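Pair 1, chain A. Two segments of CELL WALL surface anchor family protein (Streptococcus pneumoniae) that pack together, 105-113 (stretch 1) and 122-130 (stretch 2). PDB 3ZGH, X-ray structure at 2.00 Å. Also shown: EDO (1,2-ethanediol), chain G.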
# COMPACT_ATOMS: atom_id res chain seq x y z
N LYS A 105 2.52 12.77 -13.17
CA LYS A 105 3.23 12.81 -11.91
C LYS A 105 2.26 12.50 -10.77
O LYS A 105 1.19 13.09 -10.68
CB LYS A 105 3.86 14.19 -11.75
CG LYS A 105 4.39 14.50 -10.38
CD LYS A 105 5.10 15.85 -10.39
CE LYS A 105 4.97 16.56 -9.05
NZ LYS A 105 3.58 17.07 -8.83
N PRO A 106 2.63 11.54 -9.91
CA PRO A 106 1.73 11.19 -8.79
C PRO A 106 1.47 12.38 -7.87
O PRO A 106 2.32 13.26 -7.75
CB PRO A 106 2.52 10.13 -8.03
CG PRO A 106 3.52 9.60 -9.00
CD PRO A 106 3.86 10.73 -9.91
N SER A 107 0.29 12.40 -7.24
CA SER A 107 -0.02 13.40 -6.22
C SER A 107 0.81 13.11 -4.96
O SER A 107 1.60 12.14 -4.92
CB SER A 107 -1.49 13.29 -5.84
OG SER A 107 -1.74 12.05 -5.18
N GLY A 108 0.60 13.94 -3.93
CA GLY A 108 1.02 13.62 -2.58
C GLY A 108 0.36 12.31 -2.15
O GLY A 108 -0.70 11.91 -2.68
N VAL A 109 0.99 11.63 -1.19
CA VAL A 109 0.49 10.37 -0.68
C VAL A 109 -0.12 10.63 0.70
O VAL A 109 0.62 10.97 1.66
CB VAL A 109 1.64 9.36 -0.56
CG1 VAL A 109 1.17 8.04 0.06
CG2 VAL A 109 2.28 9.12 -1.93
N LYS A 110 -1.44 10.51 0.82
CA LYS A 110 -2.07 10.66 2.12
C LYS A 110 -1.78 9.39 2.91
O LYS A 110 -1.71 8.29 2.33
CB LYS A 110 -3.57 10.85 1.95
CG LYS A 110 -3.97 12.19 1.29
CD LYS A 110 -5.49 12.33 1.28
CE LYS A 110 -5.97 13.47 0.36
NZ LYS A 110 -5.49 14.83 0.78
N ASN A 111 -1.56 9.54 4.21
CA ASN A 111 -1.36 8.38 5.10
C ASN A 111 -2.35 8.44 6.24
O ASN A 111 -2.59 9.53 6.81
CB ASN A 111 0.05 8.41 5.70
CG ASN A 111 1.12 8.27 4.67
OD1 ASN A 111 1.23 7.24 4.03
ND2 ASN A 111 1.95 9.29 4.52
N TYR A 112 -2.91 7.31 6.61
CA TYR A 112 -3.91 7.27 7.66
C TYR A 112 -4.08 5.88 8.21
O TYR A 112 -3.65 4.92 7.58
CB TYR A 112 -5.26 7.87 7.21
CG TYR A 112 -5.81 7.42 5.89
CD1 TYR A 112 -6.90 6.55 5.84
CD2 TYR A 112 -5.30 7.91 4.69
CE1 TYR A 112 -7.45 6.12 4.60
CE2 TYR A 112 -5.85 7.49 3.44
CZ TYR A 112 -6.92 6.59 3.42
OH TYR A 112 -7.49 6.17 2.22
N ILE A 113 -4.66 5.78 9.41
CA ILE A 113 -5.01 4.50 9.99
C ILE A 113 -6.47 4.25 9.64
O ILE A 113 -7.31 5.16 9.76
CB ILE A 113 -4.83 4.52 11.51
CG1 ILE A 113 -3.36 4.78 11.87
CG2 ILE A 113 -5.32 3.20 12.14
CD1 ILE A 113 -2.43 3.65 11.47
N LEU A 122 -7.69 7.96 11.95
CA LEU A 122 -6.98 9.21 12.15
C LEU A 122 -6.07 9.40 10.97
O LEU A 122 -5.79 8.44 10.24
CB LEU A 122 -6.18 9.21 13.46
CG LEU A 122 -5.04 8.21 13.64
CD1 LEU A 122 -3.79 8.60 12.88
CD2 LEU A 122 -4.69 8.05 15.10
N SER A 123 -5.60 10.62 10.75
CA SER A 123 -4.74 10.85 9.62
C SER A 123 -3.36 11.28 10.04
O SER A 123 -3.21 11.95 11.04
CB SER A 123 -5.35 11.91 8.69
OG SER A 123 -5.71 13.04 9.44
N TYR A 124 -2.37 10.88 9.25
CA TYR A 124 -0.97 11.22 9.49
C TYR A 124 -0.46 12.17 8.40
O TYR A 124 -1.20 12.53 7.51
CB TYR A 124 -0.14 9.93 9.48
CG TYR A 124 -0.25 9.07 10.73
CD1 TYR A 124 -0.18 9.65 12.00
CD2 TYR A 124 -0.39 7.67 10.65
CE1 TYR A 124 -0.25 8.88 13.14
CE2 TYR A 124 -0.46 6.88 11.81
CZ TYR A 124 -0.39 7.50 13.06
OH TYR A 124 -0.46 6.78 14.25
N ASN A 125 0.81 12.57 8.47
CA ASN A 125 1.40 13.49 7.49
C ASN A 125 1.29 12.94 6.07
O ASN A 125 1.46 11.73 5.85
CB ASN A 125 2.88 13.72 7.77
CG ASN A 125 3.14 14.46 9.10
OD1 ASN A 125 2.28 15.20 9.60
ND2 ASN A 125 4.33 14.26 9.66
N THR A 126 1.05 13.84 5.11
CA THR A 126 1.10 13.50 3.69
C THR A 126 2.54 13.39 3.20
O THR A 126 3.33 14.28 3.44
CB THR A 126 0.38 14.58 2.85
OG1 THR A 126 -1.02 14.53 3.15
CG2 THR A 126 0.57 14.35 1.32
N SER A 127 2.87 12.31 2.51
CA SER A 127 4.23 12.11 2.03
C SER A 127 4.38 12.62 0.61
O SER A 127 3.40 12.72 -0.14
CB SER A 127 4.57 10.63 2.04
OG SER A 127 4.36 10.07 3.33
N THR A 128 5.62 12.88 0.21
CA THR A 128 5.92 13.33 -1.15
C THR A 128 6.61 12.20 -1.92
O THR A 128 7.55 11.59 -1.44
CB THR A 128 6.81 14.60 -1.12
OG1 THR A 128 6.11 15.65 -0.44
CG2 THR A 128 7.18 15.04 -2.53
N MET A 129 6.11 11.89 -3.10
CA MET A 129 6.78 10.90 -3.95
C MET A 129 8.00 11.49 -4.62
O MET A 129 7.99 12.64 -5.05
CB MET A 129 5.83 10.39 -5.01
CG MET A 129 4.78 9.48 -4.48
SD MET A 129 4.74 7.95 -5.39
CE MET A 129 3.02 7.49 -5.08
N THR A 130 9.06 10.70 -4.71
CA THR A 130 10.25 11.10 -5.45
C THR A 130 10.67 9.92 -6.31
O THR A 130 10.30 8.79 -6.06
CB THR A 130 11.45 11.45 -4.51
OG1 THR A 130 11.76 10.33 -3.68
CG2 THR A 130 11.13 12.65 -3.63
C1 EDO G . 4.11 10.41 10.18
O1 EDO G . 5.45 10.18 10.63
C2 EDO G . 3.22 10.81 11.36
O2 EDO G . 2.37 11.92 10.99
O HOH W 1 4.14 13.22 -4.37
O HOH W 2 -2.14 12.30 5.06

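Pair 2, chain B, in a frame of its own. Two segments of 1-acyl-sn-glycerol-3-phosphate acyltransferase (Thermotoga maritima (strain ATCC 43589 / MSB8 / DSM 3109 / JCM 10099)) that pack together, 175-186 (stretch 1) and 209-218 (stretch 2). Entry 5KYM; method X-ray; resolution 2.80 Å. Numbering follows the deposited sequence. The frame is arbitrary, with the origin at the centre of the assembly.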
# COMPACT_ATOMS: atom_id res chain seq x y z
N ILE B 175 -0.57 -9.74 -13.59
CA ILE B 175 -1.94 -9.20 -13.50
C ILE B 175 -2.17 -7.99 -14.40
O ILE B 175 -3.28 -7.75 -14.84
CB ILE B 175 -2.46 -8.89 -12.08
CG1 ILE B 175 -1.78 -7.71 -11.49
CG2 ILE B 175 -2.28 -10.07 -11.14
CD1 ILE B 175 -2.43 -7.35 -10.20
N ALA B 176 -1.10 -7.28 -14.72
CA ALA B 176 -1.18 -6.16 -15.67
C ALA B 176 -1.29 -6.64 -17.12
O ALA B 176 -2.17 -6.21 -17.88
CB ALA B 176 0.02 -5.24 -15.51
N VAL B 177 -0.38 -7.53 -17.50
CA VAL B 177 -0.39 -8.15 -18.83
C VAL B 177 -1.73 -8.69 -19.23
O VAL B 177 -2.17 -8.39 -20.31
CB VAL B 177 0.71 -9.23 -18.95
CG1 VAL B 177 0.27 -10.39 -19.76
CG2 VAL B 177 1.90 -8.58 -19.58
N LYS B 178 -2.37 -9.44 -18.36
CA LYS B 178 -3.66 -10.13 -18.65
C LYS B 178 -4.91 -9.28 -18.49
O LYS B 178 -5.99 -9.76 -18.77
CB LYS B 178 -3.83 -11.42 -17.79
CG LYS B 178 -3.10 -12.63 -18.35
CD LYS B 178 -3.22 -13.85 -17.45
CE LYS B 178 -2.49 -15.06 -18.05
NZ LYS B 178 -2.76 -15.31 -19.50
N THR B 179 -4.79 -8.06 -17.98
CA THR B 179 -5.94 -7.15 -17.83
C THR B 179 -5.81 -5.91 -18.66
O THR B 179 -6.81 -5.22 -18.83
CB THR B 179 -6.13 -6.66 -16.37
OG1 THR B 179 -5.01 -5.87 -15.91
CG2 THR B 179 -6.29 -7.84 -15.44
N GLY B 180 -4.60 -5.58 -19.09
CA GLY B 180 -4.35 -4.31 -19.72
C GLY B 180 -4.55 -3.04 -18.92
O GLY B 180 -4.53 -1.94 -19.50
N VAL B 181 -4.69 -3.13 -17.58
CA VAL B 181 -4.80 -1.89 -16.77
C VAL B 181 -3.38 -1.29 -16.54
O VAL B 181 -2.39 -2.03 -16.45
CB VAL B 181 -5.64 -1.98 -15.44
CG1 VAL B 181 -6.42 -3.31 -15.30
CG2 VAL B 181 -4.80 -1.71 -14.21
N PRO B 182 -3.30 0.03 -16.44
CA PRO B 182 -2.00 0.67 -16.27
C PRO B 182 -1.36 0.44 -14.91
O PRO B 182 -2.04 0.46 -13.89
CB PRO B 182 -2.28 2.16 -16.46
CG PRO B 182 -3.75 2.32 -16.56
CD PRO B 182 -4.40 0.99 -16.52
N VAL B 183 -0.06 0.19 -14.95
CA VAL B 183 0.82 0.05 -13.79
C VAL B 183 1.27 1.45 -13.37
O VAL B 183 1.60 2.28 -14.23
CB VAL B 183 2.02 -0.85 -14.16
CG1 VAL B 183 3.08 -0.84 -13.08
CG2 VAL B 183 1.51 -2.25 -14.39
N LEU B 184 1.25 1.72 -12.08
CA LEU B 184 1.68 3.04 -11.56
C LEU B 184 2.87 2.72 -10.66
O LEU B 184 2.67 2.32 -9.52
CB LEU B 184 0.56 3.78 -10.80
CG LEU B 184 0.95 5.08 -10.10
CD1 LEU B 184 1.29 6.07 -11.16
CD2 LEU B 184 -0.02 5.65 -9.10
N PRO B 185 4.11 2.87 -11.17
CA PRO B 185 5.26 2.50 -10.37
C PRO B 185 5.48 3.46 -9.22
O PRO B 185 5.37 4.64 -9.44
CB PRO B 185 6.41 2.60 -11.35
CG PRO B 185 5.79 2.43 -12.66
CD PRO B 185 4.51 3.21 -12.52
N VAL B 186 5.81 2.94 -8.03
CA VAL B 186 5.99 3.77 -6.83
C VAL B 186 7.24 3.35 -6.11
O VAL B 186 7.45 2.20 -6.01
CB VAL B 186 4.81 3.64 -5.86
CG1 VAL B 186 5.12 4.29 -4.53
CG2 VAL B 186 3.60 4.28 -6.49
N LEU B 209 8.18 9.10 -0.68
CA LEU B 209 7.34 8.33 -1.58
C LEU B 209 7.49 9.00 -2.90
O LEU B 209 7.29 10.21 -2.99
CB LEU B 209 5.91 8.46 -1.07
CG LEU B 209 4.98 7.33 -1.34
CD1 LEU B 209 3.59 7.74 -0.85
CD2 LEU B 209 4.98 7.12 -2.82
N LYS B 210 7.88 8.28 -3.93
CA LYS B 210 7.94 8.85 -5.29
C LYS B 210 7.03 8.06 -6.27
O LYS B 210 7.27 6.89 -6.56
CB LYS B 210 9.38 8.90 -5.79
CG LYS B 210 9.50 9.42 -7.22
CD LYS B 210 10.85 10.00 -7.52
CE LYS B 210 10.95 10.24 -9.01
NZ LYS B 210 12.26 10.87 -9.25
N ILE B 211 6.02 8.77 -6.77
CA ILE B 211 5.08 8.27 -7.72
C ILE B 211 5.56 8.60 -9.14
O ILE B 211 5.78 9.75 -9.46
CB ILE B 211 3.71 8.88 -7.46
CG1 ILE B 211 3.31 8.74 -5.99
CG2 ILE B 211 2.67 8.10 -8.25
CD1 ILE B 211 1.96 9.35 -5.61
N HIS B 212 5.71 7.59 -9.97
CA HIS B 212 6.27 7.67 -11.30
C HIS B 212 5.17 7.68 -12.37
O HIS B 212 4.00 7.49 -12.06
CB HIS B 212 7.10 6.43 -11.53
CG HIS B 212 8.26 6.27 -10.58
ND1 HIS B 212 9.32 7.13 -10.57
CD2 HIS B 212 8.53 5.34 -9.65
CE1 HIS B 212 10.19 6.75 -9.65
NE2 HIS B 212 9.73 5.66 -9.09
N GLU B 213 5.54 7.91 -13.62
CA GLU B 213 4.58 7.96 -14.75
C GLU B 213 3.97 6.59 -15.05
O GLU B 213 4.73 5.60 -15.24
CB GLU B 213 5.22 8.46 -16.05
CG GLU B 213 5.50 9.93 -16.12
CD GLU B 213 6.62 10.12 -17.11
OE1 GLU B 213 6.50 9.77 -18.33
OE2 GLU B 213 7.65 10.52 -16.59
N PRO B 214 2.62 6.54 -15.17
CA PRO B 214 1.95 5.28 -15.44
C PRO B 214 2.48 4.55 -16.69
O PRO B 214 2.79 5.18 -17.68
CB PRO B 214 0.49 5.70 -15.61
CG PRO B 214 0.44 7.18 -15.66
CD PRO B 214 1.65 7.61 -14.94
N VAL B 215 2.56 3.25 -16.60
CA VAL B 215 3.07 2.39 -17.69
C VAL B 215 1.91 1.59 -18.30
O VAL B 215 1.06 1.12 -17.58
CB VAL B 215 4.20 1.47 -17.14
CG1 VAL B 215 4.58 0.38 -18.08
CG2 VAL B 215 5.41 2.31 -16.92
N ASP B 216 1.90 1.48 -19.63
CA ASP B 216 0.87 0.77 -20.34
C ASP B 216 1.42 -0.59 -20.72
O ASP B 216 2.38 -0.65 -21.48
CB ASP B 216 0.49 1.52 -21.61
CG ASP B 216 -0.77 0.95 -22.29
OD1 ASP B 216 -1.15 -0.22 -22.05
OD2 ASP B 216 -1.38 1.74 -23.04
N PRO B 217 0.83 -1.67 -20.23
CA PRO B 217 1.31 -2.97 -20.58
C PRO B 217 1.26 -3.29 -22.12
O PRO B 217 2.11 -4.07 -22.66
CB PRO B 217 0.35 -3.91 -19.82
CG PRO B 217 -0.43 -3.10 -18.90
CD PRO B 217 -0.35 -1.71 -19.38
N LYS B 218 0.26 -2.69 -22.79
CA LYS B 218 0.08 -2.71 -24.23
C LYS B 218 1.42 -2.53 -25.01
O LYS B 218 1.62 -3.19 -26.01
CB LYS B 218 -0.91 -1.61 -24.59
CG LYS B 218 -1.45 -1.56 -26.01
CD LYS B 218 -2.92 -1.10 -26.06
CE LYS B 218 -3.88 -2.20 -25.58
NZ LYS B 218 -5.30 -1.86 -25.84

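Pair 1 and pair 2 share one backbone arrangement. In each, the two segments pair antiparallel in two registers, one residue apart. Fourteen central residues superpose with an RMSD of 0.6 Å. The strand directions differ by 149° in pair 1 and 150° in pair 2. The buried surfaces are also close, 659 and 645 Å².

The first matched site is A:Val109 with A:Ser127, equivalent to B:Val183 with B:Val215. Both are antiparallel hydrogen-bonded pairs. In pair 1, A:Val109 N donates to A:Ser127 O at 2.8 Å, and A:Ser127 N donates to A:Val109 O at 2.8 Å. In pair 2, B:Val183 N to B:Val215 O is 3.0 Å and B:Val215 N to B:Val183 O is 2.7 Å. The second site is A:Tyr112 with A:Ser123, equivalent to B:Val186 with B:Ile211. Both are antiparallel non-hydrogen-bonded pairs. The distance from A:Tyr112 CA to A:Ser123 CA is 4.2 Å, and from B:Val186 CA to B:Ile211 CA it is 4.7 Å. Beside this site one backbone bond is matched. A:Tyr124 N donates to A:Asn111 O at 2.8 Å. B:His212 N donates to B:Pro185 O at 3.0 Å.

Between these sites the second stretch carries an extra residue, and the side chains of A:Asn111 and B:Pro185 contact this part of it. Pair 1 uses polar bonds here. A:Asn111 ND2 donates to A:Asn125 O at 2.8 Å and to A:Ser127 OG at 2.8 Å. One amide group therefore ties together two residues of the opposing stretch. Water 2 adds a link, accepting from A:Asn111 N at 2.9 Å and donating to A:Tyr124 O at 2.6 Å. Pair 2 has a proline, whose nitrogen has no hydrogen to donate. Its ring packs instead: B:Pro185 CD lies 3.6 Å from B:Glu213 O, and B:Pro185 CG lies 4.3 Å from B:Val215 CG2.

The neighbouring position also differs. A:Lys110 is exposed and points away. B:Leu184 is buried, and its end comes nearer the other stretch: B:Leu184 CD2 is 3.7 Å from B:Ile211 CG2, and B:Leu184 CD1 is 4.1 Å from B:Pro214 CD.

A:Met129 matches B:Pro217, and both point toward the first stretch. A:Met129 CG packs against A:Val109 CG2 at 3.6 Å, and A:Met129 CE against A:Pro106 CB at 4.0 Å. Water 1 bridges its backbone, accepting from A:Met129 N at 2.7 Å and donating to A:Ser107 O at 2.8 Å. The proline has no such donor. B:Pro217 CG approaches B:Val181 O at 3.3 Å and B:Ala176 CB at 4.0 Å, so it packs against B:Ala176, which is helical, and against B:Val181 in the loop.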